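182aa long hypothetical protein (Pyrococcus horikoshii, PDB 2GAN) is of unknown function but, as a member of the GNAT family, probably transfers an acetyl group from acetyl-coenzyme A to an unidentified acceptor. Local coordinates at residues E16-T28 against L108-G120. Sequence-based numbering, arbitrary orientation.
With SO4 (sulfate ion), chain D.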
loop_
_atom_site.group_PDB
_atom_site.type_symbol
_atom_site.label_atom_id
_atom_site.label_comp_id
_atom_site.label_asym_id
_atom_site.label_seq_id
_atom_site.Cartn_x
_atom_site.Cartn_y
_atom_site.Cartn_z
ATOM N N GLU A 16 14.530 -21.972 -1.444
ATOM C CA GLU A 16 15.114 -20.651 -1.234
ATOM C C GLU A 16 14.059 -19.568 -1.450
ATOM O O GLU A 16 14.006 -18.595 -0.707
ATOM C CB GLU A 16 16.308 -20.421 -2.173
ATOM C CG GLU A 16 16.972 -19.069 -1.915
ATOM C CD GLU A 16 18.354 -18.934 -2.530
ATOM O OE1 GLU A 16 18.749 -19.789 -3.354
ATOM O OE2 GLU A 16 19.041 -17.950 -2.195
ATOM N N LEU A 17 13.219 -19.745 -2.467
ATOM C CA LEU A 17 12.159 -18.785 -2.765
ATOM C C LEU A 17 11.090 -18.780 -1.664
ATOM O O LEU A 17 10.630 -17.719 -1.230
ATOM C CB LEU A 17 11.511 -19.103 -4.119
ATOM C CG LEU A 17 12.326 -18.774 -5.378
ATOM C CD1 LEU A 17 11.647 -19.349 -6.617
ATOM C CD2 LEU A 17 12.469 -17.255 -5.512
ATOM N N LEU A 18 10.705 -19.966 -1.210
ATOM C CA LEU A 18 9.702 -20.081 -0.157
ATOM C C LEU A 18 10.069 -19.219 1.053
ATOM O O LEU A 18 9.239 -18.465 1.571
ATOM C CB LEU A 18 9.572 -21.542 0.282
ATOM C CG LEU A 18 8.409 -21.884 1.215
ATOM C CD1 LEU A 18 7.093 -21.588 0.518
ATOM C CD2 LEU A 18 8.479 -23.354 1.590
ATOM N N GLU A 19 11.321 -19.334 1.493
ATOM C CA GLU A 19 11.819 -18.594 2.651
ATOM C C GLU A 19 11.894 -17.090 2.374
ATOM O O GLU A 19 11.673 -16.268 3.269
ATOM C CB GLU A 19 13.191 -19.156 3.066
ATOM C CG GLU A 19 13.808 -18.531 4.324
ATOM C CD GLU A 19 14.838 -19.443 4.985
ATOM O OE1 GLU A 19 15.464 -20.258 4.271
ATOM O OE2 GLU A 19 15.030 -19.339 6.219
ATOM N N LEU A 20 12.210 -16.728 1.135
ATOM C CA LEU A 20 12.265 -15.315 0.768
ATOM C C LEU A 20 10.833 -14.759 0.844
ATOM O O LEU A 20 10.600 -13.676 1.390
ATOM C CB LEU A 20 12.828 -15.149 -0.654
ATOM C CG LEU A 20 12.667 -13.776 -1.335
ATOM C CD1 LEU A 20 13.200 -12.677 -0.429
ATOM C CD2 LEU A 20 13.403 -13.762 -2.672
HETATM N N MSE A 21 9.869 -15.512 0.323
HETATM C CA MSE A 21 8.487 -15.056 0.351
HETATM C C MSE A 21 7.936 -14.945 1.771
HETATM O O MSE A 21 7.077 -14.103 2.044
HETATM C CB MSE A 21 7.601 -15.976 -0.503
HETATM C CG MSE A 21 7.947 -15.935 -1.992
HETATM SE SE MSE A 21 7.881 -14.117 -2.715
HETATM C CE MSE A 21 6.125 -14.189 -3.490
ATOM N N PHE A 22 8.425 -15.787 2.676
ATOM C CA PHE A 22 7.965 -15.731 4.064
ATOM C C PHE A 22 8.502 -14.482 4.751
ATOM O O PHE A 22 7.781 -13.803 5.486
ATOM C CB PHE A 22 8.429 -16.960 4.843
ATOM C CG PHE A 22 8.185 -16.861 6.321
ATOM C CD1 PHE A 22 6.890 -16.716 6.818
ATOM C CD2 PHE A 22 9.247 -16.888 7.214
ATOM C CE1 PHE A 22 6.659 -16.595 8.186
ATOM C CE2 PHE A 22 9.029 -16.767 8.586
ATOM C CZ PHE A 22 7.732 -16.621 9.073
ATOM N N ARG A 23 9.771 -14.178 4.515
ATOM C CA ARG A 23 10.366 -13.001 5.127
ATOM C C ARG A 23 9.609 -11.763 4.659
ATOM O O ARG A 23 9.425 -10.811 5.411
ATOM C CB ARG A 23 11.868 -12.942 4.794
ATOM C CG ARG A 23 12.678 -14.028 5.527
ATOM C CD ARG A 23 14.159 -14.059 5.147
ATOM N NE ARG A 23 14.796 -12.761 5.348
ATOM C CZ ARG A 23 15.203 -11.962 4.364
ATOM N NH1 ARG A 23 15.056 -12.325 3.101
ATOM N NH2 ARG A 23 15.729 -10.779 4.648
ATOM N N ILE A 24 9.134 -11.792 3.422
ATOM C CA ILE A 24 8.368 -10.671 2.889
ATOM C C ILE A 24 6.988 -10.637 3.545
ATOM O O ILE A 24 6.471 -9.572 3.877
ATOM C CB ILE A 24 8.221 -10.797 1.370
ATOM C CG1 ILE A 24 9.597 -10.593 0.727
ATOM C CG2 ILE A 24 7.211 -9.782 0.842
ATOM C CD1 ILE A 24 9.682 -11.055 -0.701
ATOM N N TYR A 25 6.401 -11.817 3.729
ATOM C CA TYR A 25 5.091 -11.943 4.359
ATOM C C TYR A 25 5.158 -11.387 5.775
ATOM O O TYR A 25 4.213 -10.767 6.252
ATOM C CB TYR A 25 4.674 -13.417 4.407
ATOM C CG TYR A 25 3.261 -13.678 4.889
ATOM C CD1 TYR A 25 3.020 -14.255 6.140
ATOM C CD2 TYR A 25 2.165 -13.408 4.064
ATOM C CE1 TYR A 25 1.721 -14.567 6.550
ATOM C CE2 TYR A 25 0.866 -13.717 4.461
ATOM C CZ TYR A 25 0.650 -14.302 5.704
ATOM O OH TYR A 25 -0.632 -14.665 6.066
ATOM N N ARG A 26 6.277 -11.611 6.448
ATOM C CA ARG A 26 6.450 -11.125 7.811
ATOM C C ARG A 26 6.768 -9.628 7.807
ATOM O O ARG A 26 6.155 -8.854 8.541
ATOM C CB ARG A 26 7.575 -11.906 8.495
ATOM C CG ARG A 26 7.796 -11.599 9.975
ATOM C CD ARG A 26 8.915 -12.483 10.516
ATOM N NE ARG A 26 10.187 -12.239 9.826
ATOM C CZ ARG A 26 11.248 -13.043 9.884
ATOM N NH1 ARG A 26 11.202 -14.160 10.600
ATOM N NH2 ARG A 26 12.360 -12.731 9.233
ATOM N N SER A 27 7.709 -9.208 6.970
ATOM C CA SER A 27 8.065 -7.793 6.931
ATOM C C SER A 27 6.875 -6.901 6.578
ATOM O O SER A 27 6.767 -5.789 7.085
ATOM C CB SER A 27 9.207 -7.555 5.942
ATOM O OG SER A 27 8.764 -7.729 4.610
ATOM N N THR A 28 5.986 -7.390 5.715
ATOM C CA THR A 28 4.799 -6.629 5.301
ATOM C C THR A 28 3.577 -6.942 6.167
ATOM O O THR A 28 2.457 -6.522 5.860
ATOM C CB THR A 28 4.407 -6.933 3.837
ATOM O OG1 THR A 28 4.035 -8.317 3.716
ATOM C CG2 THR A 28 5.577 -6.638 2.898
ATOM N N LEU A 108 2.876 -11.211 -19.553
ATOM C CA LEU A 108 2.613 -11.046 -18.126
ATOM C C LEU A 108 3.860 -11.010 -17.248
ATOM O O LEU A 108 4.759 -11.834 -17.391
ATOM C CB LEU A 108 1.708 -12.181 -17.637
ATOM C CG LEU A 108 0.194 -12.126 -17.815
ATOM C CD1 LEU A 108 -0.192 -11.329 -19.028
ATOM C CD2 LEU A 108 -0.343 -13.541 -17.885
ATOM N N ILE A 109 3.902 -10.041 -16.338
ATOM C CA ILE A 109 4.997 -9.919 -15.390
ATOM C C ILE A 109 4.382 -10.162 -14.022
ATOM O O ILE A 109 3.310 -9.643 -13.725
ATOM C CB ILE A 109 5.622 -8.506 -15.412
ATOM C CG1 ILE A 109 6.499 -8.355 -16.665
ATOM C CG2 ILE A 109 6.421 -8.262 -14.120
ATOM C CD1 ILE A 109 7.059 -6.959 -16.882
ATOM N N GLU A 110 5.043 -10.965 -13.202
ATOM C CA GLU A 110 4.546 -11.255 -11.865
ATOM C C GLU A 110 5.685 -11.793 -11.015
ATOM O O GLU A 110 6.838 -11.841 -11.465
ATOM C CB GLU A 110 3.378 -12.260 -11.931
ATOM C CG GLU A 110 3.666 -13.591 -12.615
ATOM C CD GLU A 110 2.389 -14.383 -12.961
ATOM O OE1 GLU A 110 2.486 -15.607 -13.174
ATOM O OE2 GLU A 110 1.290 -13.791 -13.032
ATOM N N PHE A 111 5.379 -12.166 -9.775
ATOM C CA PHE A 111 6.403 -12.708 -8.887
ATOM C C PHE A 111 7.573 -11.725 -8.807
ATOM O O PHE A 111 8.738 -12.126 -8.811
ATOM C CB PHE A 111 6.874 -14.052 -9.444
ATOM C CG PHE A 111 7.475 -14.961 -8.422
ATOM C CD1 PHE A 111 8.813 -15.321 -8.496
ATOM C CD2 PHE A 111 6.683 -15.525 -7.428
ATOM C CE1 PHE A 111 9.357 -16.238 -7.600
ATOM C CE2 PHE A 111 7.212 -16.441 -6.527
ATOM C CZ PHE A 111 8.546 -16.802 -6.612
ATOM N N PHE A 112 7.236 -10.437 -8.745
ATOM C CA PHE A 112 8.210 -9.347 -8.683
ATOM C C PHE A 112 8.385 -8.899 -7.243
ATOM O O PHE A 112 7.509 -8.255 -6.687
ATOM C CB PHE A 112 7.706 -8.153 -9.500
ATOM C CG PHE A 112 8.602 -6.937 -9.445
ATOM C CD1 PHE A 112 8.051 -5.656 -9.515
ATOM C CD2 PHE A 112 9.982 -7.060 -9.364
ATOM C CE1 PHE A 112 8.858 -4.515 -9.507
ATOM C CE2 PHE A 112 10.804 -5.921 -9.355
ATOM C CZ PHE A 112 10.235 -4.649 -9.427
ATOM N N VAL A 113 9.522 -9.218 -6.644
ATOM C CA VAL A 113 9.739 -8.816 -5.274
ATOM C C VAL A 113 11.195 -8.513 -5.013
ATOM O O VAL A 113 12.056 -8.792 -5.843
ATOM C CB VAL A 113 9.264 -9.914 -4.299
ATOM C CG1 VAL A 113 10.419 -10.851 -3.966
ATOM C CG2 VAL A 113 8.678 -9.276 -3.063
ATOM N N VAL A 114 11.463 -7.931 -3.854
ATOM C CA VAL A 114 12.827 -7.607 -3.469
ATOM C C VAL A 114 13.002 -7.903 -1.986
ATOM O O VAL A 114 12.113 -7.627 -1.189
ATOM C CB VAL A 114 13.152 -6.121 -3.715
ATOM C CG1 VAL A 114 14.529 -5.801 -3.149
ATOM C CG2 VAL A 114 13.117 -5.816 -5.205
ATOM N N ASP A 115 14.148 -8.475 -1.631
ATOM C CA ASP A 115 14.451 -8.800 -0.246
ATOM C C ASP A 115 14.260 -7.520 0.564
ATOM O O ASP A 115 14.833 -6.477 0.239
ATOM C CB ASP A 115 15.896 -9.300 -0.132
ATOM C CG ASP A 115 16.219 -9.863 1.241
ATOM O OD1 ASP A 115 16.684 -11.018 1.305
ATOM O OD2 ASP A 115 16.018 -9.156 2.251
ATOM N N PRO A 116 13.448 -7.586 1.630
ATOM C CA PRO A 116 13.169 -6.425 2.486
ATOM C C PRO A 116 14.386 -5.706 3.079
ATOM O O PRO A 116 14.282 -4.555 3.502
ATOM C CB PRO A 116 12.231 -6.999 3.552
ATOM C CG PRO A 116 12.629 -8.437 3.628
ATOM C CD PRO A 116 12.847 -8.814 2.186
ATOM N N GLU A 117 15.533 -6.376 3.097
ATOM C CA GLU A 117 16.751 -5.787 3.634
ATOM C C GLU A 117 17.617 -5.161 2.531
ATOM O O GLU A 117 18.708 -4.667 2.800
ATOM C CB GLU A 117 17.536 -6.858 4.414
ATOM C CG GLU A 117 18.947 -7.161 3.919
ATOM C CD GLU A 117 20.016 -6.287 4.572
ATOM O OE1 GLU A 117 21.223 -6.540 4.337
ATOM O OE2 GLU A 117 19.646 -5.349 5.319
ATOM N N PHE A 118 17.120 -5.170 1.295
ATOM C CA PHE A 118 17.852 -4.605 0.161
ATOM C C PHE A 118 17.010 -3.616 -0.639
ATOM O O PHE A 118 17.186 -3.478 -1.846
ATOM C CB PHE A 118 18.335 -5.706 -0.794
ATOM C CG PHE A 118 19.458 -6.546 -0.252
ATOM C CD1 PHE A 118 19.196 -7.646 0.562
ATOM C CD2 PHE A 118 20.780 -6.245 -0.569
ATOM C CE1 PHE A 118 20.235 -8.434 1.054
ATOM C CE2 PHE A 118 21.828 -7.027 -0.082
ATOM C CZ PHE A 118 21.558 -8.124 0.730
ATOM N N GLN A 119 16.097 -2.927 0.033
ATOM C CA GLN A 119 15.241 -1.960 -0.634
ATOM C C GLN A 119 15.976 -0.670 -0.983
ATOM O O GLN A 119 17.004 -0.351 -0.390
ATOM C CB GLN A 119 14.041 -1.646 0.249
ATOM C CG GLN A 119 13.127 -2.826 0.429
ATOM C CD GLN A 119 12.010 -2.531 1.391
ATOM O OE1 GLN A 119 11.365 -1.485 1.305
ATOM N NE2 GLN A 119 11.759 -3.454 2.309
ATOM N N GLY A 120 15.440 0.067 -1.952
ATOM C CA GLY A 120 16.052 1.320 -2.365
ATOM C C GLY A 120 17.501 1.181 -2.794
ATOM O O GLY A 120 18.277 2.124 -2.665
HETATM S S SO4 D . 2.169 -12.335 -7.888
HETATM O O1 SO4 D . 3.049 -11.610 -6.951
HETATM O O2 SO4 D . 1.452 -11.376 -8.759
HETATM O O3 SO4 D . 1.193 -13.115 -7.106
HETATM O O4 SO4 D . 2.976 -13.231 -8.730
HETATM O O HOH W 1 9.371 -4.740 3.469
#
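Arg-23 on helix 14-27 reaches Asp-115, just past the end of strand 106-114, with both terminal nitrogens, one to each carboxylate oxygen. The two bonds differ: Arg-23 NH2 meets Asp-115 OD2 at 2.9 Å on its syn side, close to the guanidinium plane, whereas Arg-23 NH1 approaches Asp-115 OD1 at 2.8 Å from above the carboxylate. The two planes are turned 47° apart. Asp-115 sets CG opposite its backbone N (chi1 -171°), carrying the carboxylate out to the guanidinium. OD2 also accepts from Glu-117 N through its anti lone pair, forming an Asx turn within the type I turn 115-118. Pro-116 CG lies over one guanidinium face, while Pro-116 CD packs 4.0 Å from Ile-24 CG1. Ile-24 and Val-113 point tip to tip, a pair modelled too tightly for its spacing to carry weight. Deeper in, Leu-17 brings CD2 to the edge of the Phe-111 ring, 3.9 Å from CE1. Selenomethionine Met-21 approaches this ring obliquely in a Met-aromatic contact, SE 5.1 Å from the centroid. Phe-111 has positive phi (54°), consistent with the beta bulge GNAT proteins carry in this strand; its N donates to a sulfate, probably from the crystallisation liquor. An asparagine at Asp-115 would probably leave Arg-23 without its countercharge and weaken its two-nitrogen grip. The chemistry thus divides between an apolar interior and an ion pair, its arginine partly exposed and its aspartate buried, tying helix to turn.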